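PDB 7AJ0: arylsulfatase from Pseudoalteromonas sp. MB47, which probably hydrolyses sulfate esters on the seaweed polysaccharide fucoidan, as a sulfatase of the alkaline phosphatase clan with a bound calcium ion. Local coordinates for residues K497-I500 with A501-K505. Sequence-based numbering, arbitrary orientation.
Sequences KAHI and ATMKK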
# COMPACT_ATOMS: atom_id res chain seq x y z
N LYS A 497 -10.66 -28.41 14.25
CA LYS A 497 -10.24 -29.09 15.47
C LYS A 497 -10.16 -30.60 15.26
O LYS A 497 -9.16 -31.24 15.62
CB LYS A 497 -11.20 -28.76 16.61
CG LYS A 497 -11.27 -27.28 16.96
CD LYS A 497 -10.05 -26.82 17.73
CE LYS A 497 -10.18 -25.36 18.17
NZ LYS A 497 -11.37 -25.13 19.04
N ALA A 498 -11.20 -31.18 14.66
CA ALA A 498 -11.20 -32.62 14.44
C ALA A 498 -10.06 -33.03 13.52
O ALA A 498 -9.39 -34.05 13.75
CB ALA A 498 -12.55 -33.06 13.85
N HIS A 499 -9.82 -32.25 12.46
CA HIS A 499 -8.73 -32.57 11.54
C HIS A 499 -7.39 -32.60 12.26
O HIS A 499 -6.58 -33.51 12.06
CB HIS A 499 -8.71 -31.55 10.40
CG HIS A 499 -7.65 -31.82 9.38
ND1 HIS A 499 -7.70 -32.90 8.52
CD2 HIS A 499 -6.51 -31.14 9.08
CE1 HIS A 499 -6.64 -32.88 7.74
NE2 HIS A 499 -5.90 -31.83 8.06
N ILE A 500 -7.14 -31.59 13.10
CA ILE A 500 -5.89 -31.56 13.86
C ILE A 500 -5.86 -32.72 14.85
O ILE A 500 -4.79 -33.26 15.14
CB ILE A 500 -5.73 -30.20 14.57
CG1 ILE A 500 -5.58 -29.07 13.56
CG2 ILE A 500 -4.55 -30.23 15.53
CD1 ILE A 500 -4.33 -29.15 12.70
N ALA A 501 -7.02 -33.12 15.38
CA ALA A 501 -7.05 -34.17 16.39
C ALA A 501 -6.63 -35.52 15.81
O ALA A 501 -6.04 -36.34 16.52
CB ALA A 501 -8.44 -34.27 17.01
N THR A 502 -6.93 -35.78 14.53
CA THR A 502 -6.50 -37.03 13.93
C THR A 502 -4.98 -37.17 13.99
O THR A 502 -4.46 -38.29 14.02
CB THR A 502 -6.96 -37.13 12.47
OG1 THR A 502 -6.20 -36.23 11.66
CG2 THR A 502 -8.44 -36.81 12.34
N MET A 503 -4.27 -36.05 14.01
CA MET A 503 -2.81 -36.05 14.05
C MET A 503 -2.25 -36.24 15.45
O MET A 503 -1.04 -36.42 15.59
CB MET A 503 -2.28 -34.76 13.43
CG MET A 503 -2.73 -34.59 12.00
SD MET A 503 -2.19 -33.07 11.21
CE MET A 503 -2.81 -33.36 9.56
N LYS A 504 -3.10 -36.19 16.47
CA LYS A 504 -2.74 -36.67 17.80
C LYS A 504 -3.00 -38.17 17.92
O LYS A 504 -2.16 -38.91 18.44
CB LYS A 504 -3.54 -35.91 18.86
CG LYS A 504 -3.27 -36.32 20.30
CD LYS A 504 -1.95 -35.77 20.82
CE LYS A 504 -1.69 -36.20 22.26
NZ LYS A 504 -2.75 -35.72 23.19
N LYS A 505 -4.16 -38.62 17.42
CA LYS A 505 -4.50 -40.04 17.44
C LYS A 505 -3.64 -40.85 16.49
O LYS A 505 -3.35 -42.02 16.76
CB LYS A 505 -5.98 -40.19 17.10
CG LYS A 505 -6.55 -41.60 17.19
CD LYS A 505 -8.06 -41.57 16.93
CE LYS A 505 -8.70 -42.94 17.13
NZ LYS A 505 -8.14 -43.97 16.21
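Thr502 turns its hydroxyl back along the helix onto the carbonyl of His499, three residues earlier, with OG1 donating to His499 O at 2.8 Å. The torsion explains the reach: with chi1 at 72°, OG1 sits between the backbone N and the carbonyl carbon, and the methyl CG2 is swung beside the N, where it lies 3.2 Å from Ala498 O. OG1 approaches off the axis of the His499 carbonyl, at a C=O...OG1 angle of 147°, and is tilted 21° from the carbonyl plane; the same oxygen takes a second, weak bond from Thr502 N. Backbone bonds of i to i+4 spacing, Ala501 N to Lys497 O at 2.9 Å and Thr502 N to Ala498 O at 3.1 Å, carry the turn up to this point. Met503 N instead reaches back three residues to Ile500 O at 3.1 Å, from well above the carbonyl plane, a 3-10-like bond in the last turns of the helix. One turn on from His499, the extended side chain of Met503 carries its methyl CE to 3.8 Å from His499 NE2, approaching the imidazole obliquely.

His499 and Thr502 are both held by residues beyond this turn. The buried His499 stacks on Tyr422 and accepts a hydrogen bond at NE2 from Trp424 NE1, while Arg117 NH1 also bonds to Thr502 OG1. A valine in place of Thr502 would probably leave both the His499 carbonyl and the Arg117 guanidinium without their hydroxyl partner, weakening the tie to helix 115-118. Such threonine-to-carbonyl bonding within a helix is a familiar i to i-3 side-chain pattern; here it belongs to the inward face of the C-terminal helix 489-505, which packs on strand 420-425 of the four-stranded antiparallel sheet.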